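Local coordinates for protein hexokinase (Schistosoma mansoni, PDB 1BDG) that binds glucose and, like other hexokinases, probably catalyses the ATP-dependent phosphorylation of hexoses to hexose 6-phosphates, which for glucose is the entry step of glycolysis, at residues S36-L39 against G40-S44; E27-C30 against D31-E35; G257-D260 against C261-T264; M416-K419 against L420-K423; I272-L275 against H276-K279. All blocks are in the same frame, centred on the assembly; numbering follows the deposited sequence.

Contact 1: residues S36-L39 against G40-S44; sequences SMRL and GLQKS
Ser-36 and Met-37 present their carbonyls to Gly-40 and Leu-41, and this is the dense half of the contact. Gly-40 N donates to Ser-36 O over 2.9 Å, while Leu-41 N makes only a weak bond to Met-37 O. The Leu-41 side chain follows its own amide to the same acceptor: with CG beside the backbone N (chi1 -59°), CG lies 3.3 Å from Met-37 O, and CD1 is 3.6 Å from that oxygen. Around this buried side, Met-37 rests on Cys-384 and Ile-385 of helix 357-389, and Leu-41 on Tyr-226 and Glu-228 of strand 222-229. Near the C-terminal end of helix 23-41 the i to i+4 bonding weakens, and Gln-42 N bonds Leu-39 O, three residues back, at 3.2 Å; the donor stands well above the carbonyl plane. Leu-39 O also has a hydrogen bond to Thr-45 OG1, a second partner at the point where the chain turns off. The outer side is looser. Arg-38 and Gln-42 run alongside each other, their flat groups 79° apart, and Gln-42 NE2 comes to the edge of the guanidinium, 3.8 Å from Arg-38 NH2. Both atoms are donors, so this is a meeting without a bond; NE2 has a weak hydrogen bond to Thr-45 OG1, and the Arg-38 side chain comes within about 3 Å of a bound sulfate. Leu-39 CD2 brushes Gln-42 NE2 from across, at 4.1 Å.

Contact 2: residues E27-C30 against D31-E35; sequences EEIC and DRMGE. Unlike the reference sequence in segment 31-35: Met-33 (reference Thr).
Four successive i to i+4 bonds, from Asp-31, Arg-32, Met-33 and Gly-34 back to Glu-27, Glu-28, Ile-29 and Cys-30, make this about two regular turns of alpha helix, with Gly-34 N to Cys-30 O almost straight at 178°. On one flank Glu-28 and Arg-32 slant across each other, and Trp-262 packs on both. Glu-28 CG is anti to the backbone N (chi1 -174°), and a bend at chi2 swings the carboxylate toward the arginine. The resulting salt bridge is long, 3.8 Å from Glu-28 OE2 to Arg-32 NE, with the two charged planes 60° apart; Glu-28 CG touches the guanidinium edge, 3.7 Å from Arg-32 NE. A water donates to Glu-28 OE2 at 2.6 Å and to Glu-35 OE2 at 3.2 Å, linking two like-charged groups whose repulsion it may ease. The buried flank is apolar: Ile-29 CG2 and Met-33 CE meet loosely at 4.5 Å, Ile-29 also lies on Leu-259, and Met-33 and Cys-30 both reach Cys-384 of helix 357-389. Charged residues on one side, among them a long i to i+4 ion pair, and apolar ones on the other are the marks of an amphipathic alpha helix, here helix 23-41 laid against helix 357-389.

Contact 3: residues G257-D260 against C261-T264; sequences GELD and CWRT
Leu-259 and Trp-262 meet at about a right angle in a stretch that opens with a type I beta turn, Gly-257 to Asp-260, and closes at Thr-264, the N-cap of helix 265-272. The leucine's CD2 touches the indole at CE3, 4.0 Å away. The ring is turned so that its edge faces back along the chain: Glu-258 O and Leu-259 CA both lie in its plane, beside the six-membered part. One of its faces is taken by Cys-261 CB, centred 4.0 Å above it. Trp-262 CG sits beside the backbone N (chi1 -55°), which swings the indole edge back toward the preceding residues; Glu-28 and Arg-32 of helix 23-41 also touch the ring. NE1 has a weak bond to Asp-25 OD1.

Arg-263 leaves on another course, alongside Asp-260 and pointing the same way. Its CG passes 3.1 Å from Leu-259 O, and a bend at chi3 brings NH1 toward the aspartate; the salt bridge of NH1 to Asp-260 OD1 is long, 3.9 Å, with the planes 51° apart. NH2 forms a further weak, long ion pair with Asp-271. Between these two side chains, Leu-259 O takes Trp-262 N at 3.1 Å and, weakly, Arg-263 N. The neighbouring amide, Cys-261 N, turns instead to a water at 2.9 Å, which also donates weakly to Glu-258 O.

Contact 4: residues M416-K419 against L420-K423; sequences MVDK and LKPK
Leu-420 and Lys-421 carry this contact, with Val-417 as the main partner of the second. Leu-420 reaches back one turn: its N bonds Met-416 O at 3.3 Å, and its side chain slants across that of Met-416, CD1 lying 3.8 Å from SD. In the methionine the bend at chi2 (48°) turns the sulfur toward the leucine. The other branch of Leu-420, CD2, turns to the backbone and lies 3.4 Å from Lys-419 O. Beyond the contact, Leu-420 is buried against Tyr-26 and Glu-27 of helix 23-41 and Ala-383 of helix 357-389.

Lys-421 still gives a weak bond, from its N to Val-417 O at 2.8 Å, yet its own backbone has left helical angles. Its CG falls between the backbone N and the carbonyl carbon (chi1 72°), so that the aliphatic chain runs past Val-417 O, with CG 3.3 Å from it. Val-417 CG1 meets Lys-421 CB crosswise at 4.1 Å. Further out Asp-418 lies alongside, its OD1 3.4 Å from Lys-421 CE. The ammonium NZ is 4.5 Å from Asp-418 OD1, beyond a salt bridge, and is instead bonded to Thr-425 O. This is the C-terminal end of helix 409-420, on the way into edge strand 426-431, and it belongs to a beta-alpha-beta crossover between the parallel neighbours 393-399 and 426-431 in the predicted large subdomain of the actin-like ATPase fold.

Contact 5: residues I272-L275 against H276-K279; sequences IDSL and HPGK
His-276 lies beside Leu-275, the two side chains pointing the same way, where the loop between helices 265-272 and 283-286 enters a type II beta turn from His-276 to Lys-279. Followed outward, the histidine first keeps to the backbone: CB is 3.6 Å from Leu-275 C, and CG, set beside the backbone N at chi1 -58°, is 3.7 Å from the same carbon. One atom further, CD2 leaves the main chain for the leucine's branch, lying 3.4 Å from Leu-275 CD2 and 3.7 Å from Leu-275 CG. At the tip NE2 is 3.3 Å from Leu-275 CD2, yet its polar partner is elsewhere: it hydrogen-bonds Phe-164 O, and the ring also touches Trp-160. Leu-275 gets there because its CG stands opposite the backbone N across CA-CB (chi1 -169°), which sends it along the histidine. Through Trp-160 and Phe-164 the His-276 side chain probably links the two predicted subdomains, about 9 Å from the bound glucose and about 6 Å, side chain to side chain, from substrate-binding Thr-161.

The next residue, Pro-277, packs its ring on carbonyls of the preceding loop. The turn itself has a weak bond from Lys-279 N to His-276 O, while Gly-278 N bonds Asp-271 OD1, and Ser-274 OG bonds Asp-271 O. Pro-277 CG comes 3.5 Å from both Ile-272 O and Ser-274 O.

Along the chain the order is contact 2, 1, 3, 5, 4. Contacts 2 and 1 are successive parts of helix 23-41, their centres about 14 Å apart. That helix is the hub: contact 3 packs on it through Trp-262 and Leu-259, about 12 Å between centres from contact 2, and contact 4 touches it through Glu-27, about 13 Å away by the same measure. Contacts 3 and 5 flank helix 265-272, centres about 16 Å apart, whereas contacts 4 and 5 are about 32 Å apart. An N-terminal helix is thereby tied at several points to what is predicted to be the large subdomain, while contact 5 lies farther off, on the side that probably faces the small one.

Contact 1: residues S36-L39 against G40-S44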
loop_
_atom_site.group_PDB
_atom_site.type_symbol
_atom_site.label_atom_id
_atom_site.label_comp_id
_atom_site.label_asym_id
_atom_site.label_seq_id
_atom_site.Cartn_x
_atom_site.Cartn_y
_atom_site.Cartn_z
ATOM N N SER A 36 1.506 18.641 -6.237
ATOM C CA SER A 36 0.128 18.195 -5.928
ATOM C C SER A 36 -0.227 18.161 -4.460
ATOM O O SER A 36 -1.338 18.524 -4.094
ATOM C CB SER A 36 -0.161 16.817 -6.506
ATOM O OG SER A 36 0.120 16.784 -7.888
ATOM N N MET A 37 0.686 17.689 -3.620
ATOM C CA MET A 37 0.430 17.622 -2.189
ATOM C C MET A 37 0.135 19.004 -1.598
ATOM O O MET A 37 -0.835 19.155 -0.839
ATOM C CB MET A 37 1.599 16.978 -1.456
ATOM C CG MET A 37 1.811 15.522 -1.760
ATOM S SD MET A 37 3.175 14.861 -0.819
ATOM C CE MET A 37 3.049 13.137 -1.155
ATOM N N ARG A 38 0.938 20.018 -1.942
ATOM C CA ARG A 38 0.659 21.344 -1.401
ATOM C C ARG A 38 -0.665 21.903 -1.925
ATOM O O ARG A 38 -1.324 22.680 -1.242
ATOM C CB ARG A 38 1.822 22.330 -1.579
ATOM C CG ARG A 38 2.190 22.717 -2.984
ATOM C CD ARG A 38 2.458 24.220 -3.059
ATOM N NE ARG A 38 1.301 24.924 -3.614
ATOM C CZ ARG A 38 1.280 25.497 -4.820
ATOM N NH1 ARG A 38 2.361 25.455 -5.602
ATOM N NH2 ARG A 38 0.192 26.155 -5.230
ATOM N N LEU A 39 -1.075 21.479 -3.118
ATOM C CA LEU A 39 -2.361 21.895 -3.681
ATOM C C LEU A 39 -3.498 21.209 -2.913
ATOM O O LEU A 39 -4.552 21.809 -2.708
ATOM C CB LEU A 39 -2.484 21.502 -5.156
ATOM C CG LEU A 39 -1.812 22.305 -6.266
ATOM C CD1 LEU A 39 -2.176 21.667 -7.603
ATOM C CD2 LEU A 39 -2.244 23.766 -6.242
ATOM N N GLY A 40 -3.280 19.954 -2.507
ATOM C CA GLY A 40 -4.295 19.201 -1.782
ATOM C C GLY A 40 -4.559 19.683 -0.363
ATOM O O GLY A 40 -5.616 19.404 0.214
ATOM N N LEU A 41 -3.576 20.368 0.222
ATOM C CA LEU A 41 -3.698 20.900 1.582
ATOM C C LEU A 41 -4.468 22.218 1.528
ATOM O O LEU A 41 -4.998 22.687 2.535
ATOM C CB LEU A 41 -2.313 21.104 2.218
ATOM C CG LEU A 41 -1.432 19.853 2.323
ATOM C CD1 LEU A 41 0.008 20.223 2.457
ATOM C CD2 LEU A 41 -1.842 18.971 3.474
ATOM N N GLN A 42 -4.559 22.785 0.333
ATOM C CA GLN A 42 -5.259 24.037 0.122
ATOM C C GLN A 42 -6.732 23.788 -0.199
ATOM O O GLN A 42 -7.074 22.936 -1.023
ATOM C CB GLN A 42 -4.626 24.818 -1.028
ATOM C CG GLN A 42 -3.215 25.335 -0.814
ATOM C CD GLN A 42 -2.917 26.528 -1.726
ATOM O OE1 GLN A 42 -2.728 27.643 -1.249
ATOM N NE2 GLN A 42 -2.930 26.309 -3.039
ATOM N N LYS A 43 -7.601 24.581 0.415
ATOM C CA LYS A 43 -9.034 24.455 0.205
ATOM C C LYS A 43 -9.441 24.802 -1.221
ATOM O O LYS A 43 -10.170 24.036 -1.874
ATOM C CB LYS A 43 -9.789 25.339 1.193
ATOM C CG LYS A 43 -9.441 25.000 2.628
ATOM C CD LYS A 43 -10.096 25.937 3.628
ATOM C CE LYS A 43 -11.594 25.684 3.722
ATOM N NZ LYS A 43 -12.070 25.728 5.139
ATOM N N SER A 44 -8.932 25.921 -1.729
ATOM C CA SER A 44 -9.291 26.347 -3.078
ATOM C C SER A 44 -8.747 25.452 -4.174
ATOM O O SER A 44 -9.129 25.602 -5.336
ATOM C CB SER A 44 -8.860 27.787 -3.311
ATOM O OG SER A 44 -7.555 28.002 -2.822
#

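Contact 2: residues E27-C30 against D31-E35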
loop_
_atom_site.group_PDB
_atom_site.type_symbol
_atom_site.label_atom_id
_atom_site.label_comp_id
_atom_site.label_asym_id
_atom_site.label_seq_id
_atom_site.Cartn_x
_atom_site.Cartn_y
_atom_site.Cartn_z
ATOM N N GLU A 27 13.290 12.863 -10.619
ATOM C CA GLU A 27 13.355 14.208 -10.034
ATOM C C GLU A 27 12.025 14.914 -10.367
ATOM O O GLU A 27 11.389 15.506 -9.504
ATOM C CB GLU A 27 14.552 15.002 -10.598
ATOM C CG GLU A 27 15.931 14.383 -10.279
ATOM C CD GLU A 27 17.141 15.112 -10.913
ATOM O OE1 GLU A 27 17.015 15.690 -12.019
ATOM O OE2 GLU A 27 18.244 15.067 -10.324
ATOM N N GLU A 28 11.563 14.744 -11.599
ATOM C CA GLU A 28 10.323 15.338 -12.064
ATOM C C GLU A 28 9.063 14.742 -11.441
ATOM O O GLU A 28 8.195 15.489 -11.000
ATOM C CB GLU A 28 10.218 15.198 -13.563
ATOM C CG GLU A 28 9.037 15.917 -14.136
ATOM C CD GLU A 28 9.488 17.065 -14.971
ATOM O OE1 GLU A 28 10.476 16.845 -15.732
ATOM O OE2 GLU A 28 8.888 18.174 -14.844
ATOM N N ILE A 29 8.912 13.418 -11.467
ATOM C CA ILE A 29 7.723 12.805 -10.853
ATOM C C ILE A 29 7.622 13.419 -9.452
ATOM O O ILE A 29 6.627 14.058 -9.109
ATOM C CB ILE A 29 7.832 11.257 -10.754
ATOM C CG1 ILE A 29 7.614 10.620 -12.122
ATOM C CG2 ILE A 29 6.845 10.703 -9.745
ATOM C CD1 ILE A 29 8.882 10.409 -12.913
ATOM N N CYS A 30 8.716 13.318 -8.702
ATOM C CA CYS A 30 8.806 13.884 -7.363
ATOM C C CYS A 30 8.404 15.354 -7.347
ATOM O O CYS A 30 7.585 15.761 -6.528
ATOM C CB CYS A 30 10.228 13.728 -6.839
ATOM S SG CYS A 30 10.628 14.751 -5.446
ATOM N N ASP A 31 8.931 16.124 -8.292
ATOM C CA ASP A 31 8.645 17.556 -8.414
ATOM C C ASP A 31 7.169 17.836 -8.617
ATOM O O ASP A 31 6.616 18.729 -7.989
ATOM C CB ASP A 31 9.410 18.133 -9.593
ATOM C CG ASP A 31 10.068 19.434 -9.268
ATOM O OD1 ASP A 31 10.857 19.447 -8.301
ATOM O OD2 ASP A 31 9.809 20.429 -9.975
ATOM N N ARG A 32 6.555 17.108 -9.545
ATOM C CA ARG A 32 5.125 17.222 -9.840
ATOM C C ARG A 32 4.319 16.743 -8.620
ATOM O O ARG A 32 3.336 17.370 -8.227
ATOM C CB ARG A 32 4.765 16.362 -11.073
ATOM C CG ARG A 32 5.097 17.001 -12.405
ATOM C CD ARG A 32 5.076 16.015 -13.553
ATOM N NE ARG A 32 5.450 16.661 -14.811
ATOM C CZ ARG A 32 4.588 17.018 -15.770
ATOM N NH1 ARG A 32 3.286 16.773 -15.637
ATOM N NH2 ARG A 32 5.015 17.713 -16.829
ATOM N N MET A 33 4.762 15.644 -8.013
ATOM C CA MET A 33 4.098 15.087 -6.846
ATOM C C MET A 33 4.012 16.157 -5.753
ATOM O O MET A 33 2.914 16.509 -5.315
ATOM C CB MET A 33 4.849 13.849 -6.348
ATOM C CG MET A 33 4.216 13.174 -5.137
ATOM S SD MET A 33 5.065 11.641 -4.621
ATOM C CE MET A 33 4.497 10.558 -5.937
ATOM N N GLY A 34 5.162 16.692 -5.348
ATOM C CA GLY A 34 5.189 17.731 -4.336
ATOM C C GLY A 34 4.273 18.869 -4.719
ATOM O O GLY A 34 3.590 19.434 -3.874
ATOM N N GLU A 35 4.230 19.201 -6.002
ATOM C CA GLU A 35 3.353 20.267 -6.471
ATOM C C GLU A 35 1.896 19.919 -6.107
ATOM O O GLU A 35 1.147 20.800 -5.675
ATOM C CB GLU A 35 3.516 20.488 -7.997
ATOM C CG GLU A 35 4.890 21.055 -8.459
ATOM C CD GLU A 35 5.210 20.810 -9.967
ATOM O OE1 GLU A 35 4.298 20.879 -10.828
ATOM O OE2 GLU A 35 6.386 20.534 -10.302
HETATM O O HOH W 1 7.264 19.332 -13.191
#

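Contact 3: residues G257-D260 against C261-T264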
loop_
_atom_site.group_PDB
_atom_site.type_symbol
_atom_site.label_atom_id
_atom_site.label_comp_id
_atom_site.label_asym_id
_atom_site.label_seq_id
_atom_site.Cartn_x
_atom_site.Cartn_y
_atom_site.Cartn_z
ATOM N N GLY A 257 -3.538 13.444 -15.001
ATOM C CA GLY A 257 -2.601 13.475 -16.110
ATOM C C GLY A 257 -1.166 13.806 -15.798
ATOM O O GLY A 257 -0.375 14.026 -16.723
ATOM N N GLU A 258 -0.799 13.758 -14.516
ATOM C CA GLU A 258 0.567 14.078 -14.074
ATOM C C GLU A 258 1.653 13.064 -14.451
ATOM O O GLU A 258 2.821 13.417 -14.585
ATOM C CB GLU A 258 0.615 14.337 -12.559
ATOM C CG GLU A 258 -0.349 15.387 -12.022
ATOM C CD GLU A 258 -1.623 14.782 -11.479
ATOM O OE1 GLU A 258 -2.085 13.786 -12.043
ATOM O OE2 GLU A 258 -2.180 15.286 -10.487
ATOM N N LEU A 259 1.291 11.807 -14.632
ATOM C CA LEU A 259 2.294 10.811 -14.992
ATOM C C LEU A 259 2.135 10.336 -16.437
ATOM O O LEU A 259 2.693 9.297 -16.822
ATOM C CB LEU A 259 2.226 9.621 -14.039
ATOM C CG LEU A 259 2.494 9.938 -12.574
ATOM C CD1 LEU A 259 2.208 8.719 -11.714
ATOM C CD2 LEU A 259 3.927 10.421 -12.409
ATOM N N ASP A 260 1.453 11.147 -17.245
ATOM C CA ASP A 260 1.171 10.829 -18.648
ATOM C C ASP A 260 2.337 10.653 -19.595
ATOM O O ASP A 260 2.154 10.164 -20.700
ATOM C CB ASP A 260 0.193 11.844 -19.244
ATOM C CG ASP A 260 -1.256 11.477 -18.985
ATOM O OD1 ASP A 260 -1.518 10.326 -18.542
ATOM O OD2 ASP A 260 -2.129 12.337 -19.238
ATOM N N CYS A 261 3.522 11.081 -19.197
ATOM C CA CYS A 261 4.677 10.935 -20.064
ATOM C C CYS A 261 5.431 9.658 -19.739
ATOM O O CYS A 261 6.147 9.106 -20.579
ATOM C CB CYS A 261 5.616 12.110 -19.860
ATOM S SG CYS A 261 4.886 13.639 -20.308
ATOM N N TRP A 262 5.247 9.196 -18.512
ATOM C CA TRP A 262 5.936 8.030 -18.010
ATOM C C TRP A 262 5.124 6.743 -18.010
ATOM O O TRP A 262 5.668 5.663 -17.811
ATOM C CB TRP A 262 6.478 8.370 -16.629
ATOM C CG TRP A 262 7.331 9.618 -16.684
ATOM C CD1 TRP A 262 8.597 9.709 -17.151
ATOM C CD2 TRP A 262 6.962 10.937 -16.269
ATOM N NE1 TRP A 262 9.051 10.992 -17.052
ATOM C CE2 TRP A 262 8.066 11.773 -16.516
ATOM C CE3 TRP A 262 5.804 11.501 -15.718
ATOM C CZ2 TRP A 262 8.050 13.135 -16.238
ATOM C CZ3 TRP A 262 5.788 12.859 -15.442
ATOM C CH2 TRP A 262 6.910 13.658 -15.706
ATOM N N ARG A 263 3.823 6.855 -18.223
ATOM C CA ARG A 263 2.975 5.675 -18.278
ATOM C C ARG A 263 3.066 5.056 -19.674
ATOM O O ARG A 263 3.010 5.769 -20.678
ATOM C CB ARG A 263 1.539 6.033 -17.914
ATOM C CG ARG A 263 1.428 6.515 -16.486
ATOM C CD ARG A 263 0.012 6.893 -16.092
ATOM N NE ARG A 263 -0.884 5.750 -16.156
ATOM C CZ ARG A 263 -1.795 5.553 -17.107
ATOM N NH1 ARG A 263 -1.958 6.434 -18.104
ATOM N NH2 ARG A 263 -2.530 4.448 -17.065
ATOM N N THR A 264 3.287 3.741 -19.716
ATOM C CA THR A 264 3.408 2.980 -20.961
ATOM C C THR A 264 2.085 2.305 -21.320
ATOM O O THR A 264 1.111 2.390 -20.563
ATOM C CB THR A 264 4.495 1.900 -20.836
ATOM O OG1 THR A 264 4.067 0.896 -19.910
ATOM C CG2 THR A 264 5.799 2.503 -20.341
HETATM O O HOH W 2 2.960 13.319 -17.450
#

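Contact 4: residues M416-K419 against L420-K423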
loop_
_atom_site.group_PDB
_atom_site.type_symbol
_atom_site.label_atom_id
_atom_site.label_comp_id
_atom_site.label_asym_id
_atom_site.label_seq_id
_atom_site.Cartn_x
_atom_site.Cartn_y
_atom_site.Cartn_z
ATOM N N MET A 416 17.183 5.667 -4.721
ATOM C CA MET A 416 16.489 6.780 -5.359
ATOM C C MET A 416 16.237 7.924 -4.365
ATOM O O MET A 416 16.502 9.091 -4.684
ATOM C CB MET A 416 15.204 6.327 -6.031
ATOM C CG MET A 416 14.548 7.413 -6.877
ATOM S SD MET A 416 15.673 8.285 -8.000
ATOM C CE MET A 416 16.571 6.984 -8.834
ATOM N N VAL A 417 15.775 7.598 -3.151
ATOM C CA VAL A 417 15.535 8.626 -2.126
ATOM C C VAL A 417 16.853 9.338 -1.856
ATOM O O VAL A 417 16.866 10.498 -1.454
ATOM C CB VAL A 417 15.112 8.043 -0.768
ATOM C CG1 VAL A 417 14.798 9.178 0.183
ATOM C CG2 VAL A 417 13.939 7.094 -0.909
ATOM N N ASP A 418 17.957 8.642 -2.101
ATOM C CA ASP A 418 19.263 9.197 -1.861
ATOM C C ASP A 418 19.698 10.245 -2.870
ATOM O O ASP A 418 20.393 11.186 -2.517
ATOM C CB ASP A 418 20.275 8.077 -1.788
ATOM C CG ASP A 418 21.022 8.074 -0.499
ATOM O OD1 ASP A 418 21.491 9.145 -0.094
ATOM O OD2 ASP A 418 21.151 7.001 0.112
ATOM N N LYS A 419 19.321 10.084 -4.131
ATOM C CA LYS A 419 19.698 11.071 -5.152
ATOM C C LYS A 419 18.776 12.286 -5.137
ATOM O O LYS A 419 19.099 13.315 -5.733
ATOM C CB LYS A 419 19.653 10.456 -6.558
ATOM C CG LYS A 419 20.776 9.495 -6.860
ATOM C CD LYS A 419 20.457 8.664 -8.078
ATOM C CE LYS A 419 21.511 7.602 -8.294
ATOM N NZ LYS A 419 21.711 6.786 -7.065
ATOM N N LEU A 420 17.610 12.145 -4.499
ATOM C CA LEU A 420 16.608 13.212 -4.445
ATOM C C LEU A 420 16.286 13.798 -3.074
ATOM O O LEU A 420 15.526 14.768 -2.991
ATOM C CB LEU A 420 15.305 12.718 -5.061
ATOM C CG LEU A 420 15.442 11.980 -6.380
ATOM C CD1 LEU A 420 14.079 11.614 -6.924
ATOM C CD2 LEU A 420 16.203 12.864 -7.360
ATOM N N LYS A 421 16.806 13.213 -2.000
ATOM C CA LYS A 421 16.495 13.746 -0.674
ATOM C C LYS A 421 17.258 15.020 -0.413
ATOM O O LYS A 421 18.227 15.308 -1.112
ATOM C CB LYS A 421 16.818 12.734 0.436
ATOM C CG LYS A 421 18.281 12.514 0.691
ATOM C CD LYS A 421 18.488 11.480 1.775
ATOM C CE LYS A 421 19.979 11.338 2.096
ATOM N NZ LYS A 421 20.583 12.649 2.498
ATOM N N PRO A 422 16.781 15.845 0.550
ATOM C CA PRO A 422 17.475 17.097 0.883
ATOM C C PRO A 422 18.888 16.691 1.341
ATOM O O PRO A 422 19.032 15.855 2.250
ATOM C CB PRO A 422 16.650 17.634 2.059
ATOM C CG PRO A 422 15.292 17.189 1.738
ATOM C CD PRO A 422 15.512 15.753 1.295
ATOM N N LYS A 423 19.914 17.261 0.714
ATOM C CA LYS A 423 21.293 16.931 1.039
ATOM C C LYS A 423 21.645 16.940 2.540
ATOM O O LYS A 423 22.596 16.262 2.970
ATOM C CB LYS A 423 22.232 17.835 0.281
#

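Contact 5: residues I272-L275 against H276-K279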
loop_
_atom_site.group_PDB
_atom_site.type_symbol
_atom_site.label_atom_id
_atom_site.label_comp_id
_atom_site.label_asym_id
_atom_site.label_seq_id
_atom_site.Cartn_x
_atom_site.Cartn_y
_atom_site.Cartn_z
ATOM N N ILE A 272 -6.878 -0.240 -17.783
ATOM C CA ILE A 272 -8.162 -0.402 -18.459
ATOM C C ILE A 272 -8.939 -1.648 -17.962
ATOM O O ILE A 272 -10.144 -1.584 -17.712
ATOM C CB ILE A 272 -7.939 -0.529 -20.020
ATOM C CG1 ILE A 272 -7.639 0.826 -20.656
ATOM C CG2 ILE A 272 -9.136 -1.141 -20.709
ATOM C CD1 ILE A 272 -7.163 0.707 -22.105
ATOM N N ASP A 273 -8.219 -2.752 -17.780
ATOM C CA ASP A 273 -8.783 -4.047 -17.394
ATOM C C ASP A 273 -8.868 -4.290 -15.885
ATOM O O ASP A 273 -9.298 -5.371 -15.443
ATOM C CB ASP A 273 -7.972 -5.147 -18.118
ATOM C CG ASP A 273 -8.507 -6.569 -17.897
ATOM O OD1 ASP A 273 -9.736 -6.828 -18.017
ATOM O OD2 ASP A 273 -7.659 -7.458 -17.639
ATOM N N SER A 274 -8.515 -3.273 -15.095
ATOM C CA SER A 274 -8.539 -3.384 -13.631
ATOM C C SER A 274 -9.943 -3.257 -13.068
ATOM O O SER A 274 -10.888 -3.021 -13.806
ATOM C CB SER A 274 -7.604 -2.354 -12.990
ATOM O OG SER A 274 -8.017 -1.030 -13.240
ATOM N N LEU A 275 -10.072 -3.421 -11.757
ATOM C CA LEU A 275 -11.366 -3.350 -11.067
ATOM C C LEU A 275 -12.004 -1.955 -11.145
ATOM O O LEU A 275 -13.172 -1.815 -11.505
ATOM C CB LEU A 275 -11.173 -3.762 -9.607
ATOM C CG LEU A 275 -12.374 -4.023 -8.719
ATOM C CD1 LEU A 275 -12.917 -5.416 -9.001
ATOM C CD2 LEU A 275 -11.937 -3.912 -7.261
ATOM N N HIS A 276 -11.237 -0.936 -10.774
ATOM C CA HIS A 276 -11.698 0.450 -10.806
ATOM C C HIS A 276 -10.808 1.168 -11.808
ATOM O O HIS A 276 -9.774 1.702 -11.417
ATOM C CB HIS A 276 -11.500 1.118 -9.440
ATOM C CG HIS A 276 -12.195 0.435 -8.297
ATOM N ND1 HIS A 276 -13.446 0.820 -7.845
ATOM C CD2 HIS A 276 -11.795 -0.562 -7.479
ATOM C CE1 HIS A 276 -13.782 0.082 -6.800
ATOM N NE2 HIS A 276 -12.794 -0.763 -6.559
ATOM N N PRO A 277 -11.158 1.146 -13.112
ATOM C CA PRO A 277 -10.380 1.796 -14.182
ATOM C C PRO A 277 -10.139 3.303 -14.072
ATOM O O PRO A 277 -11.067 4.066 -13.843
ATOM C CB PRO A 277 -11.185 1.466 -15.430
ATOM C CG PRO A 277 -11.740 0.118 -15.123
ATOM C CD PRO A 277 -12.195 0.272 -13.690
ATOM N N GLY A 278 -8.885 3.713 -14.262
ATOM C CA GLY A 278 -8.514 5.116 -14.215
ATOM C C GLY A 278 -8.221 5.666 -12.832
ATOM O O GLY A 278 -7.820 6.823 -12.682
ATOM N N LYS A 279 -8.406 4.839 -11.816
ATOM C CA LYS A 279 -8.182 5.270 -10.452
ATOM C C LYS A 279 -6.922 4.626 -9.882
ATOM O O LYS A 279 -6.663 3.450 -10.140
ATOM C CB LYS A 279 -9.384 4.908 -9.615
#